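Local coordinates for protein transcriptional repressor (Vibrio fischeri, PDB 3KV1) that probably represses transcription as a DNA-binding regulator of the SorC family, its putative sugar-binding domain being expected to recognise a carbohydrate effector, at residues G56-V67 with A146-I156; E230-L241 with S254-A263. All coordinates share one frame; numbering follows the deposited sequence. Where two conformers were deposited one is given.

Contact 1: G56-V67 with A146-I156; sequences GMAVAVGQGQNV and ARKAEFALVGI
Glu150 folds its carboxylate over the Met57 side chain and onto the backbone N of Ala58. Glu150 CB lies 3.9 Å from Ala58 O; CG comes near both CG and SE of the selenomethionine Met57. A bend at chi2 (87°) then turns the carboxylate toward the backbone of 56-67: CD packs on Met57 CB, Glu150 OE1 lies 3.4 Å from Met57 CG, and Glu150 OE2 accepts the N-H of Ala58 at 2.8 Å, the donor standing well above the carboxylate plane. The Met57 chain, extended beyond CG and crossing Glu150 at about a right angle, carries its SE to the edge of the Phe151 ring, 3.9 Å from CE1, a Met-aromatic contact.

Beyond this point strands 58-61 and 151-156 run parallel in a central sheet of the Rossmann-like kind, as the family's clan suggests, with 58-61 also bonded to strand 83-86. The strands donate hydrogen bonds in turn: Phe151 N to Ala58 O, Ala60 N to Phe151 O, Leu153 N to Ala60 O at 2.8 Å, and Gly62 N to Leu153 O. Val59, Phe151 and Leu153 share one face, where Val59 CG1 rests on Leu153 CB; helix 34-52 packs on Phe151 and Leu153. On the other face Ala60 CB meets the methyls of Ala146, Ala149 and Ala152.

Where the strands part, Val67, in the first turn of helix 65-72, packs on Leu153 and Gly155: Val67 CG1, anti to the backbone N, lies 3.8 Å from Leu153 CD2, and Val67 CG2 approaches Gly155 N at 3.4 Å. One water links that amide to Gln63 O, and another joins Asn66 ND2 to Ile156 O.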
loop_
_atom_site.group_PDB
_atom_site.type_symbol
_atom_site.label_atom_id
_atom_site.label_comp_id
_atom_site.label_asym_id
_atom_site.label_seq_id
_atom_site.Cartn_x
_atom_site.Cartn_y
_atom_site.Cartn_z
ATOM N N GLY A 56 15.794 13.779 0.347
ATOM C CA GLY A 56 16.376 12.777 -0.530
ATOM C C GLY A 56 16.831 11.486 0.150
ATOM O O GLY A 56 17.226 10.527 -0.521
HETATM N N MSE A 57 16.822 11.458 1.484
HETATM C CA MSE A 57 17.156 10.240 2.222
HETATM C C MSE A 57 15.876 9.466 2.481
HETATM O O MSE A 57 14.759 9.987 2.311
HETATM C CB MSE A 57 17.852 10.563 3.545
HETATM C CG MSE A 57 19.155 11.319 3.321
HETATM SE SE MSE A 57 20.157 11.467 4.990
HETATM C CE MSE A 57 21.781 12.243 4.263
ATOM N N ALA A 58 16.061 8.229 2.879
ATOM C CA ALA A 58 14.960 7.298 3.075
ATOM C C ALA A 58 15.071 6.597 4.414
ATOM O O ALA A 58 16.177 6.411 4.950
ATOM C CB ALA A 58 14.977 6.271 1.970
ATOM N N VAL A 59 13.918 6.168 4.918
ATOM C CA VAL A 59 13.829 5.389 6.170
ATOM C C VAL A 59 13.089 4.076 5.878
ATOM O O VAL A 59 11.976 4.105 5.284
ATOM C CB VAL A 59 13.034 6.176 7.283
ATOM C CG1 VAL A 59 13.084 5.401 8.598
ATOM C CG2 VAL A 59 13.581 7.627 7.448
ATOM N N ALA A 60 13.701 2.928 6.220
ATOM C CA ALA A 60 13.031 1.630 6.149
ATOM C C ALA A 60 12.243 1.504 7.435
ATOM O O ALA A 60 12.865 1.509 8.488
ATOM C CB ALA A 60 14.051 0.504 6.087
ATOM N N VAL A 61 10.926 1.286 7.347
ATOM C CA VAL A 61 10.055 1.429 8.513
ATOM C C VAL A 61 9.409 0.079 8.869
ATOM O O VAL A 61 8.841 -0.587 8.004
ATOM C CB VAL A 61 8.963 2.471 8.200
ATOM C CG1 VAL A 61 7.919 2.552 9.338
ATOM C CG2 VAL A 61 9.592 3.886 7.933
ATOM N N GLY A 62 9.537 -0.342 10.132
ATOM C CA GLY A 62 8.891 -1.580 10.574
ATOM C C GLY A 62 7.506 -1.314 11.142
ATOM O O GLY A 62 6.934 -0.250 10.953
ATOM N N GLN A 63 6.931 -2.298 11.830
ATOM C CA GLN A 63 5.525 -2.169 12.180
ATOM C C GLN A 63 5.372 -2.050 13.685
ATOM O O GLN A 63 6.346 -2.164 14.431
ATOM C CB GLN A 63 4.725 -3.374 11.685
ATOM C CG GLN A 63 5.171 -4.710 12.229
ATOM C CD GLN A 63 4.256 -5.853 11.790
ATOM O OE1 GLN A 63 3.550 -5.778 10.773
ATOM N NE2 GLN A 63 4.300 -6.949 12.545
ATOM N N GLY A 64 4.141 -1.853 14.127
ATOM C CA GLY A 64 3.866 -1.971 15.562
ATOM C C GLY A 64 3.839 -0.682 16.375
ATOM O O GLY A 64 4.100 0.416 15.865
ATOM N N GLN A 65 3.504 -0.829 17.668
ATOM C CA GLN A 65 3.236 0.338 18.507
ATOM C C GLN A 65 4.428 1.242 18.816
ATOM O O GLN A 65 4.254 2.462 18.933
ATOM C CB GLN A 65 2.568 -0.111 19.804
ATOM C CG GLN A 65 1.229 -0.756 19.559
ATOM C CD GLN A 65 0.612 -1.265 20.850
ATOM O OE1 GLN A 65 -0.260 -0.615 21.431
ATOM N NE2 GLN A 65 1.087 -2.418 21.318
ATOM N N ASN A 66 5.627 0.676 18.977
ATOM C CA ASN A 66 6.790 1.529 19.280
ATOM C C ASN A 66 7.032 2.473 18.099
ATOM O O ASN A 66 7.182 3.685 18.260
ATOM C CB ASN A 66 8.042 0.686 19.535
ATOM C CG ASN A 66 7.927 -0.190 20.787
ATOM O OD1 ASN A 66 7.529 0.289 21.837
ATOM N ND2 ASN A 66 8.294 -1.473 20.675
ATOM N N VAL A 67 7.033 1.908 16.891
ATOM C CA VAL A 67 7.281 2.707 15.682
ATOM C C VAL A 67 6.143 3.707 15.426
ATOM O O VAL A 67 6.379 4.883 15.098
ATOM C CB VAL A 67 7.517 1.776 14.456
ATOM C CG1 VAL A 67 7.785 2.592 13.165
ATOM C CG2 VAL A 67 8.685 0.821 14.754
ATOM N N ALA A 146 14.276 -0.350 0.400
ATOM C CA ALA A 146 14.348 -0.299 1.850
ATOM C C ALA A 146 15.763 -0.682 2.278
ATOM O O ALA A 146 16.298 -0.139 3.229
ATOM C CB ALA A 146 13.296 -1.239 2.486
ATOM N N ARG A 147 16.393 -1.594 1.537
ATOM C CA ARG A 147 17.713 -2.127 1.896
ATOM C C ARG A 147 18.741 -1.021 1.757
ATOM O O ARG A 147 19.751 -0.979 2.473
ATOM C CB ARG A 147 18.025 -3.248 0.887
ATOM C CG ARG A 147 19.129 -4.195 1.199
ATOM C CD ARG A 147 19.070 -5.363 0.188
ATOM N NE ARG A 147 17.945 -6.263 0.473
ATOM C CZ ARG A 147 17.041 -6.654 -0.430
ATOM N NH1 ARG A 147 17.111 -6.204 -1.678
ATOM N NH2 ARG A 147 16.068 -7.497 -0.084
ATOM N N LYS A 148 18.464 -0.116 0.826
ATOM C CA LYS A 148 19.367 0.966 0.496
ATOM C C LYS A 148 19.061 2.240 1.293
ATOM O O LYS A 148 19.566 3.310 0.977
ATOM C CB LYS A 148 19.273 1.240 -1.034
ATOM C CG LYS A 148 20.152 2.370 -1.544
ATOM C CD LYS A 148 19.881 2.731 -3.017
ATOM C CE LYS A 148 20.614 4.033 -3.433
ATOM N NZ LYS A 148 22.111 3.819 -3.686
ATOM N N ALA A 149 18.215 2.155 2.330
ATOM C CA ALA A 149 17.883 3.344 3.104
ATOM C C ALA A 149 19.026 3.753 4.032
ATOM O O ALA A 149 19.777 2.917 4.530
ATOM C CB ALA A 149 16.612 3.084 3.959
ATOM N N GLU A 150 19.096 5.047 4.300
ATOM C CA GLU A 150 20.033 5.599 5.269
ATOM C C GLU A 150 19.658 5.233 6.723
ATOM O O GLU A 150 20.522 5.116 7.558
ATOM C CB GLU A 150 20.040 7.142 5.147
ATOM C CG GLU A 150 20.746 7.713 3.861
ATOM C CD GLU A 150 19.830 7.833 2.649
ATOM O OE1 GLU A 150 20.225 8.524 1.682
ATOM O OE2 GLU A 150 18.703 7.281 2.654
ATOM N N PHE A 151 18.359 5.136 7.011
ATOM C CA PHE A 151 17.854 4.840 8.359
ATOM C C PHE A 151 16.914 3.659 8.334
ATOM O O PHE A 151 16.299 3.397 7.303
ATOM C CB PHE A 151 17.014 6.008 8.901
ATOM C CG PHE A 151 17.767 7.313 8.972
ATOM C CD1 PHE A 151 17.864 8.139 7.830
ATOM C CD2 PHE A 151 18.339 7.720 10.176
ATOM C CE1 PHE A 151 18.560 9.334 7.883
ATOM C CE2 PHE A 151 19.050 8.934 10.238
ATOM C CZ PHE A 151 19.143 9.735 9.081
ATOM N N ALA A 152 16.742 3.008 9.502
ATOM C CA ALA A 152 15.617 2.093 9.695
ATOM C C ALA A 152 14.969 2.489 11.004
ATOM O O ALA A 152 15.662 2.912 11.939
ATOM C CB ALA A 152 16.087 0.601 9.734
ATOM N N LEU A 153 13.650 2.396 11.078
ATOM C CA LEU A 153 12.959 2.739 12.308
ATOM C C LEU A 153 12.216 1.462 12.718
ATOM O O LEU A 153 11.281 1.029 12.052
ATOM C CB LEU A 153 12.026 3.918 12.010
ATOM C CG LEU A 153 11.157 4.394 13.154
ATOM C CD1 LEU A 153 12.078 4.998 14.239
ATOM C CD2 LEU A 153 10.224 5.445 12.574
ATOM N N VAL A 154 12.687 0.800 13.768
ATOM C CA VAL A 154 12.106 -0.498 14.096
ATOM C C VAL A 154 11.862 -0.629 15.590
ATOM O O VAL A 154 12.558 -0.000 16.409
ATOM C CB VAL A 154 13.052 -1.627 13.637
ATOM C CG1 VAL A 154 13.074 -1.748 12.096
ATOM C CG2 VAL A 154 14.491 -1.403 14.212
ATOM N N GLY A 155 10.894 -1.455 15.954
ATOM C CA GLY A 155 10.663 -1.723 17.364
ATOM C C GLY A 155 11.305 -3.049 17.696
ATOM O O GLY A 155 11.538 -3.868 16.798
ATOM N N ILE A 156 11.607 -3.285 18.977
ATOM C CA ILE A 156 12.088 -4.606 19.385
ATOM C C ILE A 156 10.920 -5.243 20.129
ATOM O O ILE A 156 10.469 -4.710 21.156
ATOM C CB ILE A 156 13.287 -4.505 20.343
ATOM C CG1 ILE A 156 14.420 -3.706 19.682
ATOM C CG2 ILE A 156 13.745 -5.943 20.792
ATOM C CD1 ILE A 156 15.560 -3.296 20.668
HETATM O O HOH W 1 8.884 -3.011 14.795
HETATM O O HOH W 2 8.394 -3.671 22.597
#

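Contact 2: E230-L241 with S254-A263; sequences ESRKALSIMGAL and SCAMALLNLA
Ser231 sets its backbone N 3.4 Å from Cys255 SG, and its CB rests against both that sulfur and Ser254 CB. The hydroxyl of Ser254 is engaged elsewhere, by Asp30. At the first residue of helix 234-241, Ala234 CB meets Ala258 CB methyl to methyl at 3.9 Å, a small-on-small touch near the start of the crossing. Leu235 adds CD2, which brushes Leu262 CD1. Ile237 divides its branches: CD1 goes to Cys255 SG, while Ile237 CG2, anti to the backbone N, lies 3.8 Å from Leu259 CD2. Met238, a selenomethionine, bends at chi2 (71°) and slides past Leu259 and Leu262 in the opposite direction; in the conformer given, its SE lies against Leu259 CD2 and its CE near Ala263 CB. Leu241 closes the row with CD1 against Leu259 CD1, the two side chains crossing at about a right angle.

Leu259 is thus a knob in a hole formed by Ala234, Ile237, Met238 and Leu241. The helix segments cross at -63° with axes 9.8 Å apart. No hydrogen bond spans this interface, so its cohesion rests on dispersion and the burial of apolar surface, the knob-into-hole fit supplying the complementarity.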
loop_
_atom_site.group_PDB
_atom_site.type_symbol
_atom_site.label_atom_id
_atom_site.label_comp_id
_atom_site.label_asym_id
_atom_site.label_seq_id
_atom_site.Cartn_x
_atom_site.Cartn_y
_atom_site.Cartn_z
ATOM N N GLU A 230 9.583 -1.211 27.433
ATOM C CA GLU A 230 9.189 -2.032 28.577
ATOM C C GLU A 230 10.352 -2.794 29.181
ATOM O O GLU A 230 10.899 -3.696 28.548
ATOM C CB GLU A 230 8.088 -2.996 28.151
ATOM C CG GLU A 230 6.799 -2.308 27.750
ATOM C CD GLU A 230 5.918 -3.176 26.853
ATOM O OE1 GLU A 230 4.970 -3.811 27.361
ATOM O OE2 GLU A 230 6.171 -3.212 25.631
ATOM N N SER A 231 10.717 -2.463 30.417
ATOM C CA SER A 231 11.853 -3.135 31.051
ATOM C C SER A 231 11.631 -4.640 31.277
ATOM O O SER A 231 12.596 -5.404 31.360
ATOM C CB SER A 231 12.255 -2.435 32.362
ATOM O OG SER A 231 11.280 -2.633 33.373
ATOM N N ARG A 232 10.374 -5.063 31.374
ATOM C CA ARG A 232 10.093 -6.493 31.482
ATOM C C ARG A 232 10.497 -7.238 30.204
ATOM O O ARG A 232 10.590 -8.473 30.207
ATOM C CB ARG A 232 8.622 -6.754 31.819
ATOM C CG ARG A 232 8.231 -6.376 33.232
ATOM C CD ARG A 232 8.865 -7.324 34.250
ATOM N NE ARG A 232 8.194 -7.230 35.537
ATOM C CZ ARG A 232 8.750 -7.555 36.699
ATOM N NH1 ARG A 232 10.000 -7.991 36.741
ATOM N NH2 ARG A 232 8.054 -7.431 37.822
ATOM N N LYS A 233 10.775 -6.485 29.139
ATOM C CA LYS A 233 11.189 -7.067 27.852
ATOM C C LYS A 233 12.700 -6.903 27.659
ATOM O O LYS A 233 13.230 -7.009 26.569
ATOM C CB LYS A 233 10.390 -6.448 26.697
ATOM C CG LYS A 233 8.901 -6.720 26.826
ATOM C CD LYS A 233 8.142 -6.215 25.610
ATOM C CE LYS A 233 6.629 -6.378 25.789
ATOM N NZ LYS A 233 5.887 -5.692 24.665
ATOM N N ALA A 234 13.405 -6.693 28.767
ATOM C CA ALA A 234 14.847 -6.497 28.687
ATOM C C ALA A 234 15.587 -7.670 28.032
ATOM O O ALA A 234 16.588 -7.453 27.363
ATOM C CB ALA A 234 15.430 -6.192 30.082
ATOM N N LEU A 235 15.138 -8.912 28.217
ATOM C CA LEU A 235 15.820 -10.007 27.509
ATOM C C LEU A 235 15.765 -9.862 25.977
ATOM O O LEU A 235 16.754 -10.142 25.256
ATOM C CB LEU A 235 15.258 -11.360 27.930
ATOM C CG LEU A 235 15.520 -11.770 29.377
ATOM C CD1 LEU A 235 15.369 -13.281 29.474
ATOM C CD2 LEU A 235 16.917 -11.345 29.840
ATOM N N SER A 236 14.611 -9.451 25.458
ATOM C CA SER A 236 14.487 -9.220 24.023
ATOM C C SER A 236 15.386 -8.092 23.558
ATOM O O SER A 236 15.969 -8.161 22.475
ATOM C CB SER A 236 13.033 -8.892 23.660
ATOM O OG SER A 236 12.198 -9.957 24.098
ATOM N N ILE A 237 15.474 -7.037 24.362
ATOM C CA ILE A 237 16.270 -5.874 23.983
ATOM C C ILE A 237 17.748 -6.274 23.989
ATOM O O ILE A 237 18.506 -5.861 23.090
ATOM C CB ILE A 237 16.052 -4.670 24.919
ATOM C CG1 ILE A 237 14.578 -4.239 24.870
ATOM C CG2 ILE A 237 16.957 -3.508 24.506
ATOM C CD1 ILE A 237 14.181 -3.268 26.022
HETATM N N MSE A 238 18.130 -7.096 24.969
HETATM C CA MSE A 238 19.501 -7.597 25.064
HETATM C C MSE A 238 19.849 -8.439 23.846
HETATM O O MSE A 238 20.901 -8.248 23.233
HETATM C CB MSE A 238 19.727 -8.398 26.349
HETATM C CG MSE A 238 21.215 -8.609 26.667
HETATM SE SE MSE A 238 22.118 -6.923 27.237
HETATM C CE MSE A 238 23.991 -7.552 27.272
ATOM N N GLY A 239 18.962 -9.367 23.490
ATOM C CA GLY A 239 19.131 -10.189 22.293
ATOM C C GLY A 239 19.337 -9.323 21.053
ATOM O O GLY A 239 20.225 -9.574 20.227
ATOM N N ALA A 240 18.501 -8.301 20.916
ATOM C CA ALA A 240 18.576 -7.423 19.764
ATOM C C ALA A 240 19.911 -6.670 19.702
ATOM O O ALA A 240 20.505 -6.568 18.640
ATOM C CB ALA A 240 17.389 -6.440 19.766
ATOM N N LEU A 241 20.360 -6.145 20.843
ATOM C CA LEU A 241 21.649 -5.472 20.882
ATOM C C LEU A 241 22.763 -6.426 20.495
ATOM O O LEU A 241 23.684 -6.036 19.790
ATOM C CB LEU A 241 21.908 -4.861 22.255
ATOM C CG LEU A 241 21.098 -3.588 22.480
ATOM C CD1 LEU A 241 21.188 -3.266 23.970
ATOM C CD2 LEU A 241 21.577 -2.416 21.612
ATOM N N SER A 254 14.946 2.691 33.140
ATOM C CA SER A 254 14.962 1.315 33.692
ATOM C C SER A 254 15.484 0.271 32.702
ATOM O O SER A 254 16.217 -0.662 33.116
ATOM C CB SER A 254 13.584 0.895 34.208
ATOM O OG SER A 254 13.366 1.482 35.457
ATOM N N CYS A 255 15.095 0.374 31.425
ATOM C CA CYS A 255 15.656 -0.555 30.427
ATOM C C CYS A 255 17.168 -0.397 30.342
ATOM O O CYS A 255 17.902 -1.393 30.266
ATOM C CB CYS A 255 15.076 -0.372 29.024
ATOM S SG CYS A 255 13.366 -0.917 28.868
ATOM N N ALA A 256 17.635 0.849 30.336
ATOM C CA ALA A 256 19.072 1.106 30.239
ATOM C C ALA A 256 19.814 0.471 31.413
ATOM O O ALA A 256 20.858 -0.163 31.231
ATOM C CB ALA A 256 19.356 2.603 30.192
HETATM N N MSE A 257 19.282 0.662 32.624
HETATM C CA MSE A 257 19.866 0.070 33.848
HETATM C C MSE A 257 19.893 -1.441 33.729
HETATM O O MSE A 257 20.893 -2.083 34.063
HETATM C CB MSE A 257 19.049 0.487 35.061
HETATM C CG MSE A 257 19.162 1.941 35.337
HETATM SE SE MSE A 257 18.052 2.384 36.873
HETATM C CE MSE A 257 18.926 4.065 37.344
ATOM N N ALA A 258 18.803 -2.020 33.217
ATOM C CA ALA A 258 18.709 -3.480 33.052
ATOM C C ALA A 258 19.785 -4.023 32.103
ATOM O O ALA A 258 20.404 -5.063 32.399
ATOM C CB ALA A 258 17.313 -3.887 32.534
ATOM N N LEU A 259 19.981 -3.321 30.984
ATOM C CA LEU A 259 20.945 -3.704 29.938
ATOM C C LEU A 259 22.368 -3.655 30.477
ATOM O O LEU A 259 23.167 -4.560 30.208
ATOM C CB LEU A 259 20.838 -2.769 28.748
ATOM C CG LEU A 259 19.494 -2.900 28.008
ATOM C CD1 LEU A 259 19.378 -1.799 26.985
ATOM C CD2 LEU A 259 19.348 -4.284 27.387
ATOM N N LEU A 260 22.682 -2.594 31.231
ATOM C CA LEU A 260 24.026 -2.442 31.792
ATOM C C LEU A 260 24.292 -3.504 32.845
ATOM O O LEU A 260 25.408 -4.023 32.953
ATOM C CB LEU A 260 24.246 -1.036 32.358
ATOM C CG LEU A 260 24.228 0.042 31.268
ATOM C CD1 LEU A 260 24.235 1.429 31.915
ATOM C CD2 LEU A 260 25.415 -0.145 30.322
ATOM N N ASN A 261 23.276 -3.805 33.651
ATOM C CA ASN A 261 23.377 -4.898 34.600
ATOM C C ASN A 261 23.578 -6.249 33.932
ATOM O O ASN A 261 24.439 -7.025 34.345
ATOM C CB ASN A 261 22.131 -4.936 35.485
ATOM C CG ASN A 261 22.275 -5.881 36.649
ATOM O OD1 ASN A 261 23.155 -5.700 37.512
ATOM N ND2 ASN A 261 21.387 -6.870 36.717
ATOM N N LEU A 262 22.789 -6.533 32.892
ATOM C CA LEU A 262 22.906 -7.807 32.190
ATOM C C LEU A 262 24.303 -7.943 31.553
ATOM O O LEU A 262 24.903 -9.020 31.561
ATOM C CB LEU A 262 21.849 -7.892 31.068
ATOM C CG LEU A 262 20.400 -8.046 31.541
ATOM C CD1 LEU A 262 19.397 -7.942 30.367
ATOM C CD2 LEU A 262 20.260 -9.378 32.287
ATOM N N ALA A 263 24.810 -6.850 30.982
ATOM C CA ALA A 263 26.125 -6.869 30.338
ATOM C C ALA A 263 27.270 -7.036 31.339
ATOM O O ALA A 263 28.213 -7.798 31.094
ATOM C CB ALA A 263 26.326 -5.599 29.480
#

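How the contacts relate
From the N terminus, the chain enters contact 1 at 56-67, passes through strands 83-86 and 114-116 and several helices, and closes that loop at 146-156, 79 residues on. Contact 2 opens only afterwards and closes a much shorter loop, from helix 234-242 through strand 248-252 to helix 253-264. The two therefore stand in series, neither nested nor crossed. Contact 1 joins neighbouring strands inside the sheet; contact 2 packs two helices near the C terminus. The centres of the two contacts lie about 21 Å apart. Ile156 bridges them, Ile156 CG2 lying 3.6 Å from Ser236 O and Ile156 CD1 3.7 Å from Ala240 CB, which seats helix 234-242 on strand 151-158.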